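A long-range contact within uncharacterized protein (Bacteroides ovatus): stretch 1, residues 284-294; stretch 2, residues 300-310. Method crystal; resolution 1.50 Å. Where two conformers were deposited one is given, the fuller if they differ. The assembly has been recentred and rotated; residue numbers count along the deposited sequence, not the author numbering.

Stretch 1, residues 284-294: SEVRVWSVART
Stretch 2, residues 300-310: QNMLGVDPASE

Stretch 1 turns a corner at Glu-285 (phi/psi 55/51) and continues as a strand that ends at Trp-289. Stretch 2 leaves a helix at Asn-301. Type I turns span Asn-301 to Gly-304 and Asp-306 to Ser-309. Glu-285 CA lies 6.8 Å from Leu-303 CA; Trp-289 CA, 8.8 Å from Glu-310 CA.

Arg-287 (chi1 m, chi2 t, chi3 t, chi4 142°) binds the first turn through one carbonyl. Arg-287 NH1 and NH2 both donate to Asn-301 O, at 3.0 and 2.8 Å. Asn-301 O also accepts from Gly-304 N at 3.2 Å, so it serves three donors. Arg-287 NH2 and Gly-304 N, 3.3 Å apart, are both donors and do not bond each other. Arg-287 NH2 also forms a salt bridge to Glu-285 OE1 at 2.7 Å; Glu-285 is m, m, with chi3 -56°. Glu-285 OE1 and OE2 and Trp-289 NE1 also hydrogen-bond elsewhere in the structure. One water donates to Glu-285 O at 3.0 Å and Met-302 O at 3.1 Å.

Val-305 (chi1 p) points toward stretch 1. Val-305 CG1 covers one face of the Arg-287 guanidinium, 3.8 Å from Arg-287 NE. Val-305 CG2 meets the edge of the Trp-289 ring (m, chi2 79°), 4.0 Å from Trp-289 CH2.

Asp-306 O accepts from Ser-309 N at 3.1 Å and Ser-309 OG at 2.7 Å.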

# COMPACT_ATOMS: atom_id res chain seq x y z
N SER A 284 -10.53 1.28 7.38
CA SER A 284 -9.99 1.40 6.03
C SER A 284 -9.16 0.17 5.76
O SER A 284 -8.56 -0.41 6.66
CB SER A 284 -9.16 2.66 5.95
OG SER A 284 -8.41 2.77 4.74
N GLU A 285 -9.07 -0.24 4.50
CA GLU A 285 -8.14 -1.31 4.11
C GLU A 285 -8.34 -2.57 4.93
O GLU A 285 -7.39 -3.17 5.47
CB GLU A 285 -6.69 -0.84 4.18
CG GLU A 285 -6.36 0.28 3.25
CD GLU A 285 -6.49 -0.14 1.80
OE1 GLU A 285 -5.85 -1.14 1.40
OE2 GLU A 285 -7.28 0.49 1.05
N VAL A 286 -9.59 -2.99 4.98
CA VAL A 286 -10.00 -4.20 5.70
C VAL A 286 -9.79 -5.43 4.83
O VAL A 286 -10.29 -5.47 3.70
CB VAL A 286 -11.48 -4.11 6.08
CG1 VAL A 286 -11.96 -5.38 6.75
CG2 VAL A 286 -11.75 -2.90 6.96
N ARG A 287 -9.02 -6.40 5.31
CA ARG A 287 -8.68 -7.57 4.50
C ARG A 287 -8.72 -8.85 5.27
O ARG A 287 -8.39 -8.89 6.45
CB ARG A 287 -7.27 -7.43 3.90
CG ARG A 287 -7.00 -6.08 3.27
CD ARG A 287 -5.56 -6.00 2.77
NE ARG A 287 -5.22 -4.61 2.44
CZ ARG A 287 -4.05 -4.05 2.65
NH1 ARG A 287 -3.05 -4.73 3.19
NH2 ARG A 287 -3.87 -2.78 2.31
N VAL A 288 -9.05 -9.93 4.56
CA VAL A 288 -8.87 -11.28 5.09
C VAL A 288 -8.06 -12.04 4.06
O VAL A 288 -8.36 -11.98 2.87
CB VAL A 288 -10.19 -12.02 5.28
CG1 VAL A 288 -9.93 -13.45 5.77
CG2 VAL A 288 -11.07 -11.31 6.28
N TRP A 289 -7.02 -12.74 4.53
CA TRP A 289 -6.18 -13.55 3.65
C TRP A 289 -6.26 -14.99 4.09
O TRP A 289 -6.38 -15.29 5.28
CB TRP A 289 -4.71 -13.13 3.77
CG TRP A 289 -4.39 -11.72 3.45
CD1 TRP A 289 -4.55 -10.63 4.26
CD2 TRP A 289 -3.76 -11.24 2.24
NE1 TRP A 289 -4.10 -9.50 3.62
CE2 TRP A 289 -3.60 -9.85 2.39
CE3 TRP A 289 -3.35 -11.84 1.05
CZ2 TRP A 289 -3.03 -9.05 1.40
CZ3 TRP A 289 -2.79 -11.04 0.05
CH2 TRP A 289 -2.64 -9.66 0.24
N SER A 290 -6.09 -15.90 3.13
CA SER A 290 -5.99 -17.33 3.42
C SER A 290 -4.54 -17.81 3.58
O SER A 290 -4.23 -19.00 3.37
CB SER A 290 -6.68 -18.10 2.30
OG SER A 290 -6.07 -17.80 1.05
N VAL A 291 -3.65 -16.88 3.95
CA VAL A 291 -2.29 -17.18 4.34
C VAL A 291 -1.94 -16.34 5.56
O VAL A 291 -2.64 -15.35 5.85
CB VAL A 291 -1.29 -16.82 3.22
CG1 VAL A 291 -1.60 -17.65 1.99
CG2 VAL A 291 -1.32 -15.32 2.89
N ALA A 292 -0.88 -16.73 6.26
CA ALA A 292 -0.33 -15.90 7.32
C ALA A 292 0.62 -14.90 6.67
O ALA A 292 1.69 -15.27 6.18
CB ALA A 292 0.42 -16.75 8.36
N ARG A 293 0.23 -13.63 6.64
CA ARG A 293 1.09 -12.63 6.06
C ARG A 293 2.29 -12.41 6.98
O ARG A 293 2.14 -12.38 8.21
CB ARG A 293 0.31 -11.33 5.86
CG ARG A 293 -0.82 -11.43 4.86
CD ARG A 293 -0.31 -11.45 3.44
NE ARG A 293 -0.06 -10.09 2.99
CZ ARG A 293 0.44 -9.77 1.81
NH1 ARG A 293 0.82 -10.72 0.97
NH2 ARG A 293 0.59 -8.49 1.49
N THR A 294 3.45 -12.24 6.41
CA THR A 294 4.64 -12.03 7.22
C THR A 294 4.61 -10.60 7.78
O THR A 294 3.86 -9.73 7.28
CB THR A 294 5.91 -12.20 6.39
OG1 THR A 294 5.97 -11.17 5.39
CG2 THR A 294 5.96 -13.58 5.67
N GLN A 300 4.66 -3.38 4.74
CA GLN A 300 4.85 -2.72 3.48
C GLN A 300 3.55 -2.43 2.75
O GLN A 300 3.52 -1.56 1.90
CB GLN A 300 5.77 -3.55 2.60
CG GLN A 300 7.19 -3.58 3.18
CD GLN A 300 8.17 -4.26 2.27
OE1 GLN A 300 8.58 -5.40 2.53
NE2 GLN A 300 8.56 -3.58 1.19
N ASN A 301 2.48 -3.11 3.13
CA ASN A 301 1.22 -3.00 2.40
C ASN A 301 0.07 -2.40 3.20
O ASN A 301 -1.08 -2.51 2.80
CB ASN A 301 0.81 -4.35 1.84
CG ASN A 301 1.79 -4.86 0.83
OD1 ASN A 301 1.88 -4.32 -0.27
ND2 ASN A 301 2.61 -5.81 1.24
N MSE A 302 0.37 -1.71 4.30
CA MSE A 302 -0.68 -1.19 5.17
C MSE A 302 -1.70 -0.31 4.43
O MSE A 302 -2.90 -0.37 4.73
CB MSE A 302 -0.08 -0.40 6.35
CG MSE A 302 0.71 -1.23 7.28
SE MSE A 302 1.35 -0.10 8.75
CE MSE A 302 2.16 1.36 7.65
N LEU A 303 -1.23 0.49 3.47
CA LEU A 303 -2.10 1.46 2.80
C LEU A 303 -2.77 0.98 1.53
O LEU A 303 -3.65 1.66 0.99
CB LEU A 303 -1.33 2.74 2.46
CG LEU A 303 -0.65 3.46 3.62
CD1 LEU A 303 0.09 4.67 3.08
CD2 LEU A 303 -1.64 3.85 4.70
N GLY A 304 -2.37 -0.17 1.02
CA GLY A 304 -2.94 -0.65 -0.22
C GLY A 304 -2.30 -1.92 -0.71
O GLY A 304 -1.10 -2.15 -0.51
N VAL A 305 -3.10 -2.77 -1.37
CA VAL A 305 -2.59 -3.95 -2.03
C VAL A 305 -3.37 -4.16 -3.33
O VAL A 305 -4.45 -3.62 -3.49
CB VAL A 305 -2.65 -5.19 -1.06
CG1 VAL A 305 -4.05 -5.80 -0.99
CG2 VAL A 305 -1.63 -6.23 -1.45
N ASP A 306 -2.82 -4.96 -4.25
CA ASP A 306 -3.51 -5.25 -5.49
C ASP A 306 -4.70 -6.14 -5.15
O ASP A 306 -4.53 -7.20 -4.53
CB ASP A 306 -2.55 -6.00 -6.40
CG ASP A 306 -3.10 -6.28 -7.78
OD1 ASP A 306 -4.32 -6.21 -8.02
OD2 ASP A 306 -2.25 -6.58 -8.67
N PRO A 307 -5.91 -5.74 -5.55
CA PRO A 307 -7.06 -6.60 -5.23
C PRO A 307 -7.08 -7.94 -5.95
O PRO A 307 -7.87 -8.80 -5.56
CB PRO A 307 -8.26 -5.77 -5.64
CG PRO A 307 -7.75 -4.73 -6.55
CD PRO A 307 -6.31 -4.51 -6.24
N ALA A 308 -6.23 -8.10 -6.96
CA ALA A 308 -6.06 -9.36 -7.67
C ALA A 308 -5.14 -10.35 -6.95
O ALA A 308 -4.93 -11.47 -7.44
CB ALA A 308 -5.52 -9.07 -9.07
N SER A 309 -4.62 -9.98 -5.79
CA SER A 309 -3.57 -10.77 -5.13
C SER A 309 -4.02 -12.18 -4.77
O SER A 309 -5.07 -12.39 -4.16
CB SER A 309 -3.13 -10.11 -3.81
OG SER A 309 -2.51 -8.83 -3.98
N GLU A 310 -3.17 -13.15 -5.08
CA GLU A 310 -3.38 -14.51 -4.64
C GLU A 310 -3.41 -14.57 -3.12
O GLU A 310 -2.57 -13.97 -2.45
CB GLU A 310 -2.26 -15.39 -5.19
CG GLU A 310 -2.41 -16.85 -4.81
CD GLU A 310 -3.47 -17.59 -5.63
OE1 GLU A 310 -3.85 -17.08 -6.71
OE2 GLU A 310 -3.87 -18.68 -5.19
O HOH W 1 -4.44 -2.83 5.90